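Local atomic coordinates of hypothetical protein XAC2396 (Xanthomonas axonopodis pv. citri, PDB entry 2G3W), a protein that is of unknown function but folds compactly around a variation of the PD-(D/E)XK nuclease motif, so a nucleic-acid-related role is possible but unproven. Residues H25-A30 / V42-F47; P67-R72 / L80-G85; R100-I105 / R127-I132. All coordinates share one frame; numbering follows the deposited sequence.

Contact 1: H25-A30 / V42-F47; sequences HSLTLA and VRLLAF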
loop_
_atom_site.group_PDB
_atom_site.type_symbol
_atom_site.label_atom_id
_atom_site.label_comp_id
_atom_site.label_asym_id
_atom_site.label_seq_id
_atom_site.Cartn_x
_atom_site.Cartn_y
_atom_site.Cartn_z
ATOM N N HIS A 25 14.255 3.231 22.500
ATOM C CA HIS A 25 15.323 3.993 21.865
ATOM C C HIS A 25 15.550 5.344 22.527
ATOM O O HIS A 25 14.641 6.168 22.602
ATOM C CB HIS A 25 15.016 4.208 20.372
ATOM C CG HIS A 25 15.055 2.950 19.575
ATOM N ND1 HIS A 25 16.210 2.482 18.989
ATOM C CD2 HIS A 25 14.096 2.030 19.315
ATOM C CE1 HIS A 25 15.946 1.349 18.355
ATOM N NE2 HIS A 25 14.670 1.055 18.538
ATOM N N SER A 26 16.780 5.541 22.994
ATOM C CA SER A 26 17.239 6.811 23.504
ATOM C C SER A 26 17.969 7.536 22.391
ATOM O O SER A 26 19.074 7.143 22.003
ATOM C CB SER A 26 18.180 6.575 24.690
ATOM O OG SER A 26 18.509 7.795 25.304
ATOM N N LEU A 27 17.342 8.586 21.863
ATOM C CA LEU A 27 17.866 9.281 20.705
ATOM C C LEU A 27 18.306 10.718 21.000
ATOM O O LEU A 27 17.810 11.346 21.927
ATOM C CB LEU A 27 16.794 9.317 19.594
ATOM C CG LEU A 27 16.291 7.956 19.094
ATOM C CD1 LEU A 27 15.296 8.197 18.014
ATOM C CD2 LEU A 27 17.417 7.065 18.586
ATOM N N THR A 28 19.210 11.203 20.152
ATOM C CA THR A 28 19.704 12.564 20.121
ATOM C C THR A 28 19.604 13.026 18.687
ATOM O O THR A 28 20.007 12.292 17.768
ATOM C CB THR A 28 21.179 12.553 20.605
ATOM O OG1 THR A 28 21.182 12.668 22.033
ATOM C CG2 THR A 28 22.018 13.660 19.976
ATOM N N LEU A 29 19.010 14.209 18.483
ATOM C CA LEU A 29 18.832 14.790 17.151
ATOM C C LEU A 29 19.354 16.193 17.132
ATOM O O LEU A 29 18.949 17.019 17.963
ATOM C CB LEU A 29 17.348 14.807 16.715
ATOM C CG LEU A 29 16.583 13.510 16.517
ATOM C CD1 LEU A 29 15.940 13.120 17.849
ATOM C CD2 LEU A 29 15.518 13.738 15.438
ATOM N N ALA A 30 20.286 16.454 16.219
ATOM C CA ALA A 30 20.807 17.804 16.031
ATOM C C ALA A 30 19.880 18.480 15.038
ATOM O O ALA A 30 19.796 18.045 13.918
ATOM C CB ALA A 30 22.224 17.770 15.475
ATOM N N VAL A 42 9.207 14.859 11.700
ATOM C CA VAL A 42 9.061 13.861 10.616
ATOM C C VAL A 42 10.283 12.929 10.652
ATOM O O VAL A 42 10.126 11.700 10.480
ATOM C CB VAL A 42 8.908 14.488 9.217
ATOM C CG1 VAL A 42 8.934 13.408 8.100
ATOM C CG2 VAL A 42 7.569 15.240 9.098
ATOM N N ARG A 43 11.487 13.478 10.913
ATOM C CA ARG A 43 12.660 12.606 11.037
ATOM C C ARG A 43 12.541 11.671 12.239
ATOM O O ARG A 43 12.908 10.497 12.180
ATOM C CB ARG A 43 13.949 13.392 11.232
ATOM C CG ARG A 43 14.490 14.196 10.071
ATOM C CD ARG A 43 16.045 14.188 10.284
ATOM N NE ARG A 43 16.431 15.258 11.221
ATOM C CZ ARG A 43 17.376 15.198 12.143
ATOM N NH1 ARG A 43 18.049 14.071 12.389
ATOM N NH2 ARG A 43 17.599 16.279 12.887
ATOM N N LEU A 44 12.079 12.210 13.363
ATOM C CA LEU A 44 11.840 11.383 14.540
ATOM C C LEU A 44 10.793 10.307 14.228
ATOM O O LEU A 44 10.990 9.134 14.532
ATOM C CB LEU A 44 11.404 12.243 15.729
ATOM C CG LEU A 44 11.235 11.472 17.025
ATOM C CD1 LEU A 44 12.604 10.881 17.460
ATOM C CD2 LEU A 44 10.630 12.369 18.075
ATOM N N LEU A 45 9.676 10.705 13.631
ATOM C CA LEU A 45 8.662 9.738 13.198
ATOM C C LEU A 45 9.267 8.668 12.250
ATOM O O LEU A 45 8.917 7.476 12.346
ATOM C CB LEU A 45 7.446 10.466 12.549
ATOM C CG LEU A 45 6.365 9.585 11.914
ATOM C CD1 LEU A 45 5.685 8.674 12.889
ATOM C CD2 LEU A 45 5.343 10.446 11.167
ATOM N N ALA A 46 10.135 9.100 11.328
ATOM C CA ALA A 46 10.767 8.190 10.359
ATOM C C ALA A 46 11.611 7.144 11.058
ATOM O O ALA A 46 11.574 5.951 10.710
ATOM C CB ALA A 46 11.605 8.952 9.350
ATOM N N PHE A 47 12.378 7.589 12.047
ATOM C CA PHE A 47 13.120 6.655 12.844
ATOM C C PHE A 47 12.164 5.600 13.444
ATOM O O PHE A 47 12.415 4.395 13.347
ATOM C CB PHE A 47 13.965 7.392 13.913
ATOM C CG PHE A 47 14.963 6.487 14.594
ATOM C CD1 PHE A 47 14.534 5.552 15.503
ATOM C CD2 PHE A 47 16.324 6.549 14.282
ATOM C CE1 PHE A 47 15.435 4.672 16.129
ATOM C CE2 PHE A 47 17.249 5.683 14.929
ATOM C CZ PHE A 47 16.790 4.746 15.832
HETATM O O HOH W 1 20.539 14.629 14.143
#
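R43 of helix 37-49 meets the outer strand 21-31 at L29 and A30. L29 CD2 sits 4.0 Å from R43 NH1, over one face of the guanidinium and toward its rim. At the edge of the same group R43 NH2 donates to A30 O at 3.0 Å, a weak bond with an angle of only 122° at the hydrogen. A water forms a second bridge, accepting from A30 N and R43 NH1, while E35 takes R43 NE in a salt bridge. Next along the helix, L44 has CG anti to its backbone N (chi1 -176°), and its CD1 touches both strand leucines, 3.8 Å from L27 CD1 and 4.0 Å from L29 CD1. F47 then receives L27 CD1 over its ring face, a CH-pi contact of 3.9 Å to the ring centroid. Its rim atom CE1 lies 3.7 Å from H25 ND1, pointing at the imidazole face in an edge-to-face pair with planes at 72°; H25 NE2 bonds to Y21 OH. The helix thus packs on the sheet by apolar and aromatic contact, and its polar grip on the strand is confined to the R43 end, where the charge has E35, a backbone carbonyl and water as partners.

Contact 2: P67-R72 / L80-G85; sequences PDLWRR and LWIDLG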
loop_
_atom_site.group_PDB
_atom_site.type_symbol
_atom_site.label_atom_id
_atom_site.label_comp_id
_atom_site.label_asym_id
_atom_site.label_seq_id
_atom_site.Cartn_x
_atom_site.Cartn_y
_atom_site.Cartn_z
ATOM N N PRO A 67 21.927 10.422 3.540
ATOM C CA PRO A 67 20.476 10.535 3.617
ATOM C C PRO A 67 20.074 11.170 4.947
ATOM O O PRO A 67 20.931 11.439 5.781
ATOM C CB PRO A 67 20.027 9.081 3.584
ATOM C CG PRO A 67 21.136 8.347 4.282
ATOM C CD PRO A 67 22.392 9.055 3.845
ATOM N N ASP A 68 18.784 11.384 5.166
ATOM C CA ASP A 68 18.341 11.790 6.504
ATOM C C ASP A 68 18.448 10.687 7.523
ATOM O O ASP A 68 18.761 10.928 8.702
ATOM C CB ASP A 68 16.934 12.350 6.425
ATOM C CG ASP A 68 16.882 13.559 5.531
ATOM O OD1 ASP A 68 17.579 14.561 5.820
ATOM O OD2 ASP A 68 16.181 13.505 4.524
ATOM N N LEU A 69 18.169 9.461 7.093
ATOM C CA LEU A 69 18.455 8.310 7.988
ATOM C C LEU A 69 19.032 7.176 7.191
ATOM O O LEU A 69 18.747 7.051 5.999
ATOM C CB LEU A 69 17.205 7.816 8.723
ATOM C CG LEU A 69 16.311 8.790 9.501
ATOM C CD1 LEU A 69 15.325 9.519 8.557
ATOM C CD2 LEU A 69 15.541 7.996 10.551
ATOM N N TRP A 70 19.805 6.312 7.859
ATOM C CA TRP A 70 20.308 5.094 7.214
ATOM C C TRP A 70 20.738 3.997 8.171
ATOM O O TRP A 70 21.120 4.271 9.319
ATOM C CB TRP A 70 21.443 5.378 6.224
ATOM C CG TRP A 70 22.630 6.190 6.716
ATOM C CD1 TRP A 70 22.803 6.787 7.937
ATOM C CD2 TRP A 70 23.782 6.523 5.937
ATOM N NE1 TRP A 70 24.024 7.449 7.970
ATOM C CE2 TRP A 70 24.631 7.311 6.746
ATOM C CE3 TRP A 70 24.166 6.251 4.609
ATOM C CZ2 TRP A 70 25.853 7.811 6.281
ATOM C CZ3 TRP A 70 25.377 6.748 4.150
ATOM C CH2 TRP A 70 26.212 7.513 4.992
ATOM N N ARG A 71 20.599 2.770 7.682
ATOM C CA ARG A 71 21.186 1.601 8.315
ATOM C C ARG A 71 22.237 1.077 7.337
ATOM O O ARG A 71 21.960 0.884 6.144
ATOM C CB ARG A 71 20.126 0.550 8.606
ATOM C CG ARG A 71 20.724 -0.705 9.227
ATOM C CD ARG A 71 19.666 -1.710 9.601
ATOM N NE ARG A 71 18.977 -2.273 8.435
ATOM C CZ ARG A 71 17.725 -1.986 8.088
ATOM N NH1 ARG A 71 16.999 -1.134 8.809
ATOM N NH2 ARG A 71 17.196 -2.566 7.022
ATOM N N ARG A 72 23.452 0.901 7.825
ATOM C CA ARG A 72 24.531 0.420 6.978
ATOM C C ARG A 72 25.020 -0.949 7.453
ATOM O O ARG A 72 25.065 -1.203 8.657
ATOM C CB ARG A 72 25.676 1.433 6.972
ATOM C CG ARG A 72 25.332 2.739 6.268
ATOM C CD ARG A 72 26.444 3.732 6.510
ATOM N NE ARG A 72 26.217 4.426 7.777
ATOM C CZ ARG A 72 27.070 5.266 8.347
ATOM N NH1 ARG A 72 28.227 5.521 7.775
ATOM N NH2 ARG A 72 26.748 5.854 9.492
ATOM N N LEU A 80 19.620 0.548 4.049
ATOM C CA LEU A 80 18.408 1.329 4.018
ATOM C C LEU A 80 18.806 2.788 4.012
ATOM O O LEU A 80 19.612 3.211 4.839
ATOM C CB LEU A 80 17.545 1.045 5.252
ATOM C CG LEU A 80 16.162 1.735 5.312
ATOM C CD1 LEU A 80 15.198 1.146 4.302
ATOM C CD2 LEU A 80 15.612 1.605 6.736
ATOM N N TRP A 81 18.220 3.538 3.089
ATOM C CA TRP A 81 18.549 4.934 2.847
ATOM C C TRP A 81 17.245 5.676 2.809
ATOM O O TRP A 81 16.419 5.410 1.948
ATOM C CB TRP A 81 19.242 5.046 1.489
ATOM C CG TRP A 81 19.589 6.419 0.982
ATOM C CD1 TRP A 81 18.728 7.414 0.606
ATOM C CD2 TRP A 81 20.900 6.907 0.721
ATOM N NE1 TRP A 81 19.424 8.513 0.156
ATOM C CE2 TRP A 81 20.765 8.223 0.215
ATOM C CE3 TRP A 81 22.188 6.362 0.875
ATOM C CZ2 TRP A 81 21.867 9.011 -0.136
ATOM C CZ3 TRP A 81 23.290 7.146 0.527
ATOM C CH2 TRP A 81 23.120 8.467 0.031
ATOM N N ILE A 82 17.046 6.589 3.769
ATOM C CA ILE A 82 15.777 7.333 3.889
ATOM C C ILE A 82 15.951 8.838 3.647
ATOM O O ILE A 82 16.748 9.478 4.342
ATOM C CB ILE A 82 15.118 7.101 5.302
ATOM C CG1 ILE A 82 15.009 5.594 5.659
ATOM C CG2 ILE A 82 13.739 7.813 5.358
ATOM C CD1 ILE A 82 14.627 5.275 7.111
ATOM N N ASP A 83 15.237 9.399 2.660
ATOM C CA ASP A 83 15.268 10.832 2.361
ATOM C C ASP A 83 13.887 11.444 2.591
ATOM O O ASP A 83 12.862 10.862 2.176
ATOM C CB ASP A 83 15.695 11.127 0.901
ATOM C CG ASP A 83 17.218 11.136 0.705
ATOM O OD1 ASP A 83 17.961 11.439 1.637
ATOM O OD2 ASP A 83 17.681 10.787 -0.380
ATOM N N LEU A 84 13.845 12.589 3.271
ATOM C CA LEU A 84 12.568 13.198 3.599
ATOM C C LEU A 84 12.278 14.210 2.531
ATOM O O LEU A 84 13.202 14.746 1.896
ATOM C CB LEU A 84 12.542 13.864 4.986
ATOM C CG LEU A 84 13.170 12.999 6.107
ATOM C CD1 LEU A 84 13.370 13.843 7.354
ATOM C CD2 LEU A 84 12.341 11.766 6.388
ATOM N N GLY A 85 11.001 14.456 2.313
ATOM C CA GLY A 85 10.598 15.498 1.364
ATOM C C GLY A 85 10.354 15.006 -0.043
ATOM O O GLY A 85 9.805 13.906 -0.286
#
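P67 lies flat over the indole of W81, the two side chains crossing at about a right angle: its CB stands 3.4 Å from the centroid of the five-membered ring, only 6° off the normal, a close CH-pi contact. W70 turns its edge toward the face of W81 in an offset T-shaped pair, planes at 89°, with W70 CZ3 4.2 Å from W81 CZ3. The W70 indole is itself sandwiched, P67 CD over one face toward the rim and R72 NE over the centre of the opposite face. W81 NE1 gives its hydrogen to D83 OD2 at 2.9 Å, within the indole plane but from above the carboxylate plane. D68 reaches across instead, its OD2 accepting L84 N at 2.8 Å on the anti side of the carboxylate. Where D68 and L69 both face I82, a classic beta bulge interrupts the antiparallel hairpin. On the other face of the sheet L69 CD1 touches I82 CG2 at 4.0 Å, and the R71 guanidinium rests a face on L80 CB. The P67-D68 pair and D83 across the hairpin are reminiscent of the PD and acidic positions of the PD-(D/E)XK motif, of which this fold carries a variation. R39 pairs with D68 OD1 and R91 with D83 OD2. Helix 89-98 brings A95 and R98 against W81, helix 37-49 covers L69 with A46 and F47, and strand 101-106 flanks strand 78-84, its I105 against I82 and L84.

Contact 3: R100-I105 / R127-I132; sequences REAVVI and RNLRVI
Strands 101-106 and 129-133 run parallel in close register, their short axes 4.7 Å apart and 16° from parallel. They are the two strands of a beta-alpha-beta crossover whose helix is 110-123. R130 is gripped by both its backbone polar atoms: its N donates to A102 O at 2.8 Å and its O accepts V104 N at 2.9 Å. Bonds from A102 N to N128 O and from I132 N to V104 O extend the pattern at both ends, and V103 CA adds a CA-H...O contact to R130 O. On one face A102, V104, L129 and V131 form a hydrocarbon layer, with L129 CD1 4.2 Å from V104 CG2; V92 and C96 of helix 89-98 pack on L129. The other face carries V103, R130, I105 and I132. There I105 and I132 lie side by side, pointing the same way, CG1 to CG1 at 3.7 Å, and helix 37-49 covers them with A46 and L49. R130 bends at chi3 (-65°), which places NE for a salt bridge to E101 OE2 at 3.0 Å. The carboxylate oxygen lies in the guanidinium plane, although the donor comes from above the carboxylate plane, and the two planes are 47° apart. At the start of the strands the amide of N128 bridges helix 89-98 and R100: its ND2 bonds to C96 O and, at 3.3 Å, to R100 O from above that carbonyl's plane.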
loop_
_atom_site.group_PDB
_atom_site.type_symbol
_atom_site.label_atom_id
_atom_site.label_comp_id
_atom_site.label_asym_id
_atom_site.label_seq_id
_atom_site.Cartn_x
_atom_site.Cartn_y
_atom_site.Cartn_z
ATOM N N ARG A 100 20.363 -0.919 -0.691
ATOM C CA ARG A 100 19.539 -2.110 -0.890
ATOM C C ARG A 100 18.060 -1.718 -1.004
ATOM O O ARG A 100 17.348 -2.200 -1.887
ATOM C CB ARG A 100 19.756 -3.095 0.270
ATOM C CG ARG A 100 19.284 -4.549 0.052
ATOM C CD ARG A 100 19.206 -5.360 1.409
ATOM N NE ARG A 100 18.592 -4.547 2.479
ATOM C CZ ARG A 100 17.305 -4.177 2.528
ATOM N NH1 ARG A 100 16.453 -4.594 1.586
ATOM N NH2 ARG A 100 16.867 -3.397 3.526
ATOM N N GLU A 101 17.624 -0.849 -0.099
ATOM C CA GLU A 101 16.290 -0.270 -0.133
ATOM C C GLU A 101 16.427 1.241 0.025
ATOM O O GLU A 101 17.199 1.701 0.853
ATOM C CB GLU A 101 15.399 -0.832 0.992
ATOM C CG GLU A 101 13.919 -0.277 0.916
ATOM C CD GLU A 101 12.969 -0.815 2.022
ATOM O OE1 GLU A 101 13.026 -2.005 2.376
ATOM O OE2 GLU A 101 12.129 -0.038 2.522
ATOM N N ALA A 102 15.693 1.998 -0.800
ATOM C CA ALA A 102 15.638 3.443 -0.691
ATOM C C ALA A 102 14.229 3.789 -0.296
ATOM O O ALA A 102 13.280 3.110 -0.734
ATOM C CB ALA A 102 16.003 4.102 -2.027
ATOM N N VAL A 103 14.086 4.812 0.542
ATOM C CA VAL A 103 12.766 5.299 0.980
ATOM C C VAL A 103 12.697 6.812 0.798
ATOM O O VAL A 103 13.615 7.537 1.195
ATOM C CB VAL A 103 12.525 4.950 2.487
ATOM C CG1 VAL A 103 11.072 5.295 2.963
ATOM C CG2 VAL A 103 12.867 3.441 2.759
ATOM N N VAL A 104 11.607 7.285 0.207
ATOM C CA VAL A 104 11.280 8.687 0.181
ATOM C C VAL A 104 10.046 8.861 1.069
ATOM O O VAL A 104 9.060 8.158 0.900
ATOM C CB VAL A 104 10.949 9.112 -1.269
ATOM C CG1 VAL A 104 10.410 10.581 -1.332
ATOM C CG2 VAL A 104 12.146 8.959 -2.108
ATOM N N ILE A 105 10.099 9.809 2.009
ATOM C CA ILE A 105 8.962 10.102 2.903
ATOM C C ILE A 105 8.517 11.538 2.625
ATOM O O ILE A 105 9.184 12.475 3.021
ATOM C CB ILE A 105 9.381 9.926 4.370
ATOM C CG1 ILE A 105 9.796 8.468 4.606
ATOM C CG2 ILE A 105 8.223 10.348 5.372
ATOM C CD1 ILE A 105 10.240 8.162 6.057
ATOM N N ARG A 127 12.931 -0.935 -8.576
ATOM C CA ARG A 127 12.335 -2.092 -7.867
ATOM C C ARG A 127 12.630 -2.147 -6.331
ATOM O O ARG A 127 12.067 -2.977 -5.601
ATOM C CB ARG A 127 12.663 -3.425 -8.598
ATOM C CG ARG A 127 14.120 -3.883 -8.415
ATOM C CD ARG A 127 14.437 -5.252 -9.035
ATOM N NE ARG A 127 13.319 -6.205 -9.095
ATOM C CZ ARG A 127 13.032 -7.127 -8.175
ATOM N NH1 ARG A 127 13.750 -7.233 -7.071
ATOM N NH2 ARG A 127 11.997 -7.937 -8.355
ATOM N N ASN A 128 13.489 -1.249 -5.845
ATOM C CA ASN A 128 13.944 -1.278 -4.453
ATOM C C ASN A 128 13.591 0.023 -3.756
ATOM O O ASN A 128 14.182 0.397 -2.743
ATOM C CB ASN A 128 15.450 -1.545 -4.383
ATOM C CG ASN A 128 16.292 -0.429 -5.032
ATOM O OD1 ASN A 128 15.875 0.201 -6.004
ATOM N ND2 ASN A 128 17.496 -0.209 -4.495
ATOM N N LEU A 129 12.611 0.706 -4.311
ATOM C CA LEU A 129 12.173 1.993 -3.805
ATOM C C LEU A 129 10.873 1.863 -3.031
ATOM O O LEU A 129 9.961 1.171 -3.456
ATOM C CB LEU A 129 11.971 2.944 -4.992
ATOM C CG LEU A 129 11.375 4.336 -4.723
ATOM C CD1 LEU A 129 12.234 5.129 -3.758
ATOM C CD2 LEU A 129 11.277 5.058 -6.078
ATOM N N ARG A 130 10.813 2.505 -1.869
ATOM C CA ARG A 130 9.578 2.657 -1.102
ATOM C C ARG A 130 9.209 4.146 -1.042
ATOM O O ARG A 130 10.036 4.981 -0.666
ATOM C CB ARG A 130 9.786 2.092 0.331
ATOM C CG ARG A 130 8.569 2.218 1.250
ATOM C CD ARG A 130 8.913 1.659 2.680
ATOM N NE ARG A 130 9.168 0.231 2.551
ATOM C CZ ARG A 130 8.229 -0.710 2.463
ATOM N NH1 ARG A 130 6.929 -0.409 2.508
ATOM N NH2 ARG A 130 8.594 -1.953 2.304
ATOM N N VAL A 131 7.995 4.506 -1.440
ATOM C CA VAL A 131 7.580 5.896 -1.371
ATOM C C VAL A 131 6.382 5.936 -0.460
ATOM O O VAL A 131 5.416 5.164 -0.635
ATOM C CB VAL A 131 7.223 6.518 -2.774
ATOM C CG1 VAL A 131 6.706 8.001 -2.582
ATOM C CG2 VAL A 131 8.438 6.490 -3.694
ATOM N N ILE A 132 6.477 6.770 0.572
ATOM C CA ILE A 132 5.335 6.986 1.450
ATOM C C ILE A 132 4.968 8.465 1.560
ATOM O O ILE A 132 5.823 9.364 1.375
ATOM C CB ILE A 132 5.504 6.361 2.843
ATOM C CG1 ILE A 132 6.431 7.152 3.702
ATOM C CG2 ILE A 132 5.937 4.834 2.798
ATOM C CD1 ILE A 132 6.125 6.925 5.142
#

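Overall arrangement
Contacts 2 and 3 are buried strand pairings in one sheet and are neighbours in it: W81 O probably accepts from V103 N, and I105 O from G85 N, so strand 78-84 sits beside strand 101-106. Contact 1 is only partly buried and joins the far outer strand, 21-31, to helix 37-49. That helix links all three, since its A46 touches L69 of contact 2 and I105 of contact 3. Chemistry follows place: contact 1 has leucine and aromatic packing with a polar end bridged by one water, the antiparallel hairpin of contact 2 combines edge-to-face indoles with two aspartates held by arginines, and parallel contact 3 is mainly backbone bonding and aliphatic layers, with its ion pair at the partly exposed end.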